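Local coordinates for protein nicotinate phosphoribosyltransferase (Vibrio cholerae, PDB 4HL7) that probably catalyses the ATP-dependent formation of nicotinate beta-D-ribonucleotide from nicotinate and 5-phospho-D-ribose 1-diphosphate, a step of NAD biosynthesis, at residues Leu164-Lys168 with Glu205-Trp209; Arg174-Phe179 with Ala332-Glu337. The contacts are given in a common frame with arbitrary orientation. Residue numbers count along the deposited sequence, not the author numbering.

Contact 1. Residues Leu164-Lys168 with Glu205-Trp209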
ATOM      1  N   LEU A 164     -23.056   2.415   2.684  1.00 24.16           N
ATOM      2  CA  LEU A 164     -23.338   1.104   3.275  1.00 25.32           C
ATOM      3  C   LEU A 164     -24.813   0.649   3.095  1.00 24.93           C
ATOM      4  O   LEU A 164     -25.052  -0.521   2.769  1.00 24.77           O
ATOM      5  CB  LEU A 164     -22.937   1.061   4.745  1.00 24.92           C
ATOM      6  CG  LEU A 164     -21.427   1.109   4.998  1.00 24.83           C
ATOM      7  CD1 LEU A 164     -21.233   1.263   6.489  1.00 24.08           C
ATOM      8  CD2 LEU A 164     -20.692  -0.128   4.449  1.00 25.50           C
ATOM      9  N   ASP A 165     -25.774   1.555   3.291  1.00 26.22           N
ATOM     10  CA  ASP A 165     -27.179   1.295   2.916  1.00 27.34           C
ATOM     11  C   ASP A 165     -27.300   0.779   1.486  1.00 26.97           C
ATOM     12  O   ASP A 165     -27.954  -0.228   1.256  1.00 25.64           O
ATOM     13  CB  ASP A 165     -28.034   2.548   3.015  1.00 32.65           C
ATOM     14  CG  ASP A 165     -28.243   3.009   4.412  1.00 38.27           C
ATOM     15  OD1 ASP A 165     -28.783   4.118   4.539  1.00 46.56           O
ATOM     16  OD2 ASP A 165     -27.863   2.291   5.389  1.00 45.27           O
ATOM     17  N   GLN A 166     -26.677   1.467   0.522  1.00 25.37           N
ATOM     18  CA  GLN A 166     -26.823   1.083  -0.891  1.00 26.30           C
ATOM     19  C   GLN A 166     -26.125  -0.198  -1.243  1.00 25.70           C
ATOM     20  O   GLN A 166     -26.591  -0.992  -2.087  1.00 24.66           O
ATOM     21  CB  GLN A 166     -26.408   2.227  -1.836  1.00 26.67           C
ATOM     22  CG  GLN A 166     -27.373   3.376  -1.667  1.00 29.98           C
ATOM     23  CD  GLN A 166     -27.004   4.654  -2.399  1.00 34.38           C
ATOM     24  OE1 GLN A 166     -27.316   4.823  -3.578  1.00 35.79           O
ATOM     25  NE2 GLN A 166     -26.410   5.579  -1.684  1.00 33.61           N
ATOM     26  N   LEU A 167     -24.972  -0.413  -0.617  1.00 23.68           N
ATOM     27  CA  LEU A 167     -24.277  -1.708  -0.706  1.00 22.28           C
ATOM     28  C   LEU A 167     -25.161  -2.883  -0.222  1.00 21.69           C
ATOM     29  O   LEU A 167     -25.296  -3.878  -0.940  1.00 22.87           O
ATOM     30  CB  LEU A 167     -23.010  -1.662   0.154  1.00 21.46           C
ATOM     31  CG  LEU A 167     -22.213  -2.978   0.355  1.00 21.31           C
ATOM     32  CD1 LEU A 167     -21.545  -3.456  -0.949  1.00 20.66           C
ATOM     33  CD2 LEU A 167     -21.179  -2.875   1.490  1.00 21.82           C
ATOM     34  N   LYS A 168     -25.681  -2.783   1.001  1.00 22.57           N
ATOM     35  CA  LYS A 168     -26.568  -3.828   1.574  1.00 24.74           C
ATOM     36  C   LYS A 168     -27.777  -4.118   0.635  1.00 24.35           C
ATOM     37  O   LYS A 168     -28.102  -5.320   0.316  1.00 23.47           O
ATOM     38  CB  LYS A 168     -27.083  -3.397   2.952  1.00 25.73           C
ATOM     39  CG  LYS A 168     -26.066  -3.584   4.086  1.00 29.78           C
ATOM     40  CD  LYS A 168     -26.630  -2.960   5.386  1.00 32.76           C
ATOM     41  CE  LYS A 168     -26.179  -3.722   6.618  1.00 41.46           C
ATOM     42  NZ  LYS A 168     -26.174  -2.879   7.861  1.00 44.16           N
ATOM     43  N   GLU A 205     -21.658  -2.104  11.335  1.00 28.77           N
ATOM     44  CA  GLU A 205     -22.670  -2.211  10.296  1.00 28.60           C
ATOM     45  C   GLU A 205     -22.547  -3.473   9.450  1.00 28.43           C
ATOM     46  O   GLU A 205     -23.585  -4.066   9.076  1.00 28.31           O
ATOM     47  CB  GLU A 205     -22.655  -0.976   9.368  1.00 30.12           C
ATOM     48  CG  GLU A 205     -23.056   0.285  10.058  1.00 33.90           C
ATOM     49  CD  GLU A 205     -24.512   0.237  10.475  1.00 38.42           C
ATOM     50  OE1 GLU A 205     -25.383  -0.133   9.636  1.00 39.40           O
ATOM     51  OE2 GLU A 205     -24.792   0.586  11.629  1.00 46.47           O
ATOM     52  N   ILE A 206     -21.318  -3.879   9.114  1.00 26.08           N
ATOM     53  CA  ILE A 206     -21.126  -5.003   8.152  1.00 25.78           C
ATOM     54  C   ILE A 206     -20.043  -5.973   8.638  1.00 24.43           C
ATOM     55  O   ILE A 206     -19.195  -6.439   7.868  1.00 22.74           O
ATOM     56  CB  ILE A 206     -20.822  -4.529   6.692  1.00 25.58           C
ATOM     57  CG1 ILE A 206     -19.574  -3.669   6.637  1.00 23.46           C
ATOM     58  CG2 ILE A 206     -22.004  -3.755   6.090  1.00 25.99           C
ATOM     59  CD1 ILE A 206     -18.991  -3.619   5.230  1.00 23.22           C
ATOM     60  N   PRO A 207     -20.079  -6.315   9.936  1.00 24.62           N
ATOM     61  CA  PRO A 207     -19.016  -7.186  10.493  1.00 25.16           C
ATOM     62  C   PRO A 207     -18.832  -8.489   9.709  1.00 24.51           C
ATOM     63  O   PRO A 207     -17.704  -9.033   9.613  1.00 24.23           O
ATOM     64  CB  PRO A 207     -19.521  -7.493  11.905  1.00 23.94           C
ATOM     65  CG  PRO A 207     -20.990  -7.264  11.848  1.00 24.09           C
ATOM     66  CD  PRO A 207     -21.141  -6.054  10.929  1.00 23.93           C
ATOM     67  N   GLN A 208     -19.915  -8.991   9.148  1.00 24.77           N
ATOM     68  CA  GLN A 208     -19.901 -10.274   8.464  1.00 23.01           C
ATOM     69  C   GLN A 208     -19.142 -10.205   7.157  1.00 24.78           C
ATOM     70  O   GLN A 208     -18.797 -11.229   6.587  1.00 26.55           O
ATOM     71  CB  GLN A 208     -21.337 -10.749   8.176  1.00 25.91           C
ATOM     72  CG  GLN A 208     -22.068  -9.897   7.127  1.00 24.58           C
ATOM     73  CD  GLN A 208     -22.852  -8.723   7.702  1.00 28.06           C
ATOM     74  OE1 GLN A 208     -22.524  -8.180   8.750  1.00 26.93           O
ATOM     75  NE2 GLN A 208     -23.888  -8.307   6.986  1.00 28.14           N
ATOM     76  N   TRP A 209     -18.924  -8.994   6.648  1.00 23.63           N
ATOM     77  CA  TRP A 209     -18.195  -8.802   5.418  1.00 22.82           C
ATOM     78  C   TRP A 209     -16.816  -8.209   5.554  1.00 24.44           C
ATOM     79  O   TRP A 209     -16.144  -8.059   4.565  1.00 23.27           O
ATOM     80  CB  TRP A 209     -18.978  -7.970   4.447  1.00 22.69           C
ATOM     81  CG  TRP A 209     -20.292  -8.590   4.092  1.00 25.29           C
ATOM     82  CD1 TRP A 209     -20.569  -9.950   3.906  1.00 25.66           C
ATOM     83  CD2 TRP A 209     -21.543  -7.900   3.837  1.00 26.08           C
ATOM     84  NE1 TRP A 209     -21.892 -10.120   3.592  1.00 25.14           N
ATOM     85  CE2 TRP A 209     -22.518  -8.922   3.505  1.00 25.26           C
ATOM     86  CE3 TRP A 209     -21.935  -6.566   3.826  1.00 27.46           C
ATOM     87  CZ2 TRP A 209     -23.844  -8.610   3.244  1.00 26.42           C
ATOM     88  CZ3 TRP A 209     -23.271  -6.259   3.522  1.00 26.45           C
ATOM     89  CH2 TRP A 209     -24.194  -7.256   3.236  1.00 26.86           C
TER

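Contact 2. Residues Arg174-Phe179 with Ala332-Glu337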
ATOM      1  N   ARG A 174     -29.356  -8.652  -5.528  1.00 23.54           N
ATOM      2  CA  ARG A 174     -28.663  -9.448  -6.518  1.00 24.54           C
ATOM      3  C   ARG A 174     -28.237 -10.773  -5.949  1.00 23.75           C
ATOM      4  O   ARG A 174     -27.657 -11.588  -6.661  1.00 25.62           O
ATOM      5  CB  ARG A 174     -27.477  -8.654  -7.092  1.00 23.92           C
ATOM      6  CG  ARG A 174     -27.934  -7.519  -8.046  1.00 22.04           C
ATOM      7  CD  ARG A 174     -27.072  -6.253  -7.916  1.00 22.07           C
ATOM      8  NE  ARG A 174     -25.730  -6.454  -8.439  1.00 24.52           N
ATOM      9  CZ  ARG A 174     -24.832  -5.473  -8.608  1.00 23.17           C
ATOM     10  NH1 ARG A 174     -25.143  -4.207  -8.242  1.00 24.02           N
ATOM     11  NH2 ARG A 174     -23.632  -5.764  -9.075  1.00 22.99           N
ATOM     12  N   GLY A 175     -28.525 -10.996  -4.671  1.00 24.82           N
ATOM     13  CA  GLY A 175     -28.233 -12.302  -4.050  1.00 25.09           C
ATOM     14  C   GLY A 175     -26.726 -12.607  -4.005  1.00 26.57           C
ATOM     15  O   GLY A 175     -26.279 -13.759  -4.255  1.00 26.07           O
ATOM     16  N   ILE A 176     -25.930 -11.568  -3.745  1.00 22.60           N
ATOM     17  CA  ILE A 176     -24.465 -11.695  -3.705  1.00 23.85           C
ATOM     18  C   ILE A 176     -24.020 -12.264  -2.337  1.00 24.13           C
ATOM     19  O   ILE A 176     -24.351 -11.732  -1.294  1.00 23.94           O
ATOM     20  CB  ILE A 176     -23.772 -10.345  -4.049  1.00 21.47           C
ATOM     21  CG1 ILE A 176     -24.053  -9.965  -5.503  1.00 22.05           C
ATOM     22  CG2 ILE A 176     -22.236 -10.380  -3.755  1.00 20.27           C
ATOM     23  CD1 ILE A 176     -23.788  -8.492  -5.808  1.00 23.74           C
ATOM     24  N   ASN A 177     -23.258 -13.352  -2.349  1.00 24.91           N
ATOM     25  CA  ASN A 177     -22.894 -13.953  -1.084  1.00 24.42           C
ATOM     26  C   ASN A 177     -21.373 -13.975  -0.861  1.00 23.52           C
ATOM     27  O   ASN A 177     -20.897 -14.566   0.125  1.00 25.21           O
ATOM     28  CB  ASN A 177     -23.500 -15.356  -0.966  1.00 32.19           C
ATOM     29  CG  ASN A 177     -22.998 -16.289  -2.033  1.00 39.29           C
ATOM     30  OD1 ASN A 177     -21.877 -16.147  -2.528  1.00 45.29           O
ATOM     31  ND2 ASN A 177     -23.831 -17.260  -2.405  1.00 49.09           N
ATOM     32  N   ASN A 178     -20.632 -13.275  -1.730  1.00 21.32           N
ATOM     33  CA  ASN A 178     -19.150 -13.311  -1.703  1.00 21.53           C
ATOM     34  C   ASN A 178     -18.497 -11.921  -1.557  1.00 23.25           C
ATOM     35  O   ASN A 178     -17.295 -11.755  -1.844  1.00 23.79           O
ATOM     36  CB  ASN A 178     -18.522 -14.101  -2.899  1.00 20.04           C
ATOM     37  CG  ASN A 178     -18.840 -13.484  -4.289  1.00 18.87           C
ATOM     38  OD1 ASN A 178     -19.884 -12.838  -4.465  1.00 21.03           O
ATOM     39  ND2 ASN A 178     -18.034 -13.797  -5.267  1.00 17.85           N
ATOM     40  N   PHE A 179     -19.275 -10.931  -1.089  1.00 21.63           N
ATOM     41  CA  PHE A 179     -18.655  -9.619  -0.846  1.00 20.79           C
ATOM     42  C   PHE A 179     -17.758  -9.720   0.417  1.00 21.66           C
ATOM     43  O   PHE A 179     -18.188 -10.236   1.468  1.00 20.45           O
ATOM     44  CB  PHE A 179     -19.713  -8.517  -0.657  1.00 19.94           C
ATOM     45  CG  PHE A 179     -19.120  -7.161  -0.326  1.00 19.91           C
ATOM     46  CD1 PHE A 179     -18.468  -6.384  -1.331  1.00 20.16           C
ATOM     47  CD2 PHE A 179     -19.139  -6.687   0.970  1.00 20.30           C
ATOM     48  CE1 PHE A 179     -17.883  -5.160  -1.011  1.00 22.00           C
ATOM     49  CE2 PHE A 179     -18.602  -5.423   1.295  1.00 21.32           C
ATOM     50  CZ  PHE A 179     -17.944  -4.680   0.293  1.00 22.22           C
ATOM     51  N   ALA A 332     -16.854  -3.289  -6.846  1.00 16.89           N
ATOM     52  CA  ALA A 332     -16.604  -4.500  -6.075  1.00 17.74           C
ATOM     53  C   ALA A 332     -17.750  -5.487  -6.345  1.00 17.88           C
ATOM     54  O   ALA A 332     -17.500  -6.676  -6.649  1.00 19.72           O
ATOM     55  CB  ALA A 332     -16.483  -4.176  -4.610  1.00 16.15           C
ATOM     56  N   LEU A 333     -18.997  -4.975  -6.332  1.00 18.20           N
ATOM     57  CA  LEU A 333     -20.152  -5.904  -6.550  1.00 18.59           C
ATOM     58  C   LEU A 333     -20.108  -6.545  -7.928  1.00 17.92           C
ATOM     59  O   LEU A 333     -20.474  -7.718  -8.106  1.00 19.21           O
ATOM     60  CB  LEU A 333     -21.489  -5.227  -6.271  1.00 18.19           C
ATOM     61  CG  LEU A 333     -21.723  -4.777  -4.818  1.00 20.14           C
ATOM     62  CD1 LEU A 333     -23.121  -4.114  -4.620  1.00 22.79           C
ATOM     63  CD2 LEU A 333     -21.491  -5.891  -3.787  1.00 22.40           C
ATOM     64  N   GLU A 334     -19.712  -5.776  -8.930  1.00 18.85           N
ATOM     65  CA  GLU A 334     -19.531  -6.311 -10.287  1.00 18.82           C
ATOM     66  C   GLU A 334     -18.509  -7.453 -10.308  1.00 20.06           C
ATOM     67  O   GLU A 334     -18.683  -8.481 -11.035  1.00 19.02           O
ATOM     68  CB  GLU A 334     -19.066  -5.193 -11.235  1.00 20.66           C
ATOM     69  CG  GLU A 334     -19.001  -5.601 -12.684  1.00 22.19           C
ATOM     70  CD  GLU A 334     -18.424  -4.512 -13.588  1.00 23.53           C
ATOM     71  OE1 GLU A 334     -18.685  -4.626 -14.802  1.00 27.15           O
ATOM     72  OE2 GLU A 334     -17.708  -3.580 -13.100  1.00 21.41           O
ATOM     73  N   LEU A 335     -17.413  -7.256  -9.585  1.00 19.16           N
ATOM     74  CA  LEU A 335     -16.358  -8.286  -9.500  1.00 17.06           C
ATOM     75  C   LEU A 335     -16.890  -9.494  -8.740  1.00 17.53           C
ATOM     76  O   LEU A 335     -16.562 -10.635  -9.121  1.00 17.69           O
ATOM     77  CB  LEU A 335     -15.084  -7.703  -8.857  1.00 15.78           C
ATOM     78  CG  LEU A 335     -14.332  -6.881  -9.923  1.00 16.44           C
ATOM     79  CD1 LEU A 335     -13.306  -5.971  -9.227  1.00 19.04           C
ATOM     80  CD2 LEU A 335     -13.627  -7.733 -10.962  1.00 19.50           C
ATOM     81  N   CYS A 336     -17.719  -9.245  -7.698  1.00 16.73           N
ATOM     82  CA  CYS A 336     -18.356 -10.370  -6.948  1.00 18.83           C
ATOM     83  C   CYS A 336     -19.130 -11.298  -7.888  1.00 18.86           C
ATOM     84  O   CYS A 336     -18.990 -12.512  -7.813  1.00 17.75           O
ATOM     85  CB  CYS A 336     -19.329  -9.863  -5.908  1.00 18.15           C
ATOM     86  SG  CYS A 336     -18.557  -9.099  -4.457  1.00 20.35           S
ATOM     87  N   GLU A 337     -19.952 -10.699  -8.765  1.00 17.46           N
ATOM     88  CA  GLU A 337     -20.779 -11.500  -9.680  1.00 20.60           C
ATOM     89  C   GLU A 337     -19.922 -12.261 -10.680  1.00 20.46           C
ATOM     90  O   GLU A 337     -20.247 -13.412 -11.052  1.00 21.76           O
ATOM     91  CB  GLU A 337     -21.787 -10.592 -10.381  1.00 19.48           C
ATOM     92  CG  GLU A 337     -22.855 -10.165  -9.366  1.00 21.36           C
ATOM     93  CD  GLU A 337     -23.830  -9.109  -9.847  1.00 25.54           C
ATOM     94  OE1 GLU A 337     -24.989  -9.207  -9.424  1.00 23.39           O
ATOM     95  OE2 GLU A 337     -23.453  -8.173 -10.626  1.00 27.13           O
TER
HETATM   96  O   HOH W   1     -25.789 -11.673  -8.843  1.00 40.98           O

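Contact 1. Residues Leu164-Lys168 with Glu205-Trp209
Lys168 reaches across from helix 155-174 with a nearly extended side chain. Its CA-to-CB bond points sideways, but chi2 and chi4 are t and bring NZ to the end of helix 192-205. There Lys168 NZ donates a hydrogen bond to Glu205 O (3.1 Å) and forms a salt bridge with Glu205 OE1 (3.4 Å). The m,m bend of Glu205 turns its carboxylate back to the amine. Glu205 ends its helix, and Ile206 is the first residue off helical angles. The loop then leads into strand 210-213, which lies beside strand 181-183 in the parallel sheet of the TIM-barrel-like part of the enzyme. The contact thus packs helix 155-174 against this helix-to-strand turn. Leu164 (m,t) places CD2 4.0 Å from Ile206 CD1 and CD1 3.9 Å from Glu205 CB. Leu167 adopts the other common leucine rotamer, t,p, and sets CD2 4.4 Å from both Ile206 CD1 and Trp209 CE3. Lys168 CG lies at the indole edge, 3.9 Å from Trp209 CZ3.

Contact 2. Residues Arg174-Phe179 with Ala332-Glu337
After helix 155-174 the chain turns through a Schellman motif, with Gly175 at positive phi, and runs toward strand 181-183 of the parallel sheet. This connection packs on helix 329-339, which joins two other strands of the same TIM-barrel-like unit. At the start of the helical segment, Ala332 CB meets the edge of the Phe179 ring, 4.0 Å from Phe179 CE1. Leu333 fills the space between three side chains. Leu333 CD2 is 3.9 Å from Phe179 CD1 and 4.0 Å from Ile176 CD1, and Leu333 CD1 lies over one face of the Arg174 guanidinium. One turn on, Cys336 CB packs 3.7 Å from Ile176 CG2, and its sulfur makes an edge-on sulfur-aromatic contact with Phe179. Cys336 O accepts a hydrogen bond from Asn178 ND2 (3.0 Å). Glu337 closes the segment with a two-pronged salt bridge: Arg174 NE to Glu337 OE1 is 3.0 Å and Arg174 NH2 to Glu337 OE2 is 2.9 Å. A water donates hydrogen bonds to both Arg174 O (2.9 Å) and Glu337 OE1 (2.7 Å).

How the contacts relate
Both contacts draw on helix 155-174: contact 1 uses its middle turns, contact 2 its C-terminal end and the following loop. Both also bear on helix 329-339, since Leu164 and Leu167 touch Phe329. They meet directly. Leu167 CD2 is 3.6 Å from Phe179 CE2, Leu167 CD1 is 3.7 Å from Leu333 CD2, and Trp209 CD1 is 3.4 Å from Phe179 O. Leu164, Leu167, Leu333, Ile206, Phe179, Ala332 and Cys336 thus form a continuous apolar patch. Each contact is partly buried: apolar side chains fill the interior, and charged pairs sit at the more exposed rim. Contact 2 is the larger and more polar, adding a hydrogen bond from an asparagine side chain to a helix carbonyl.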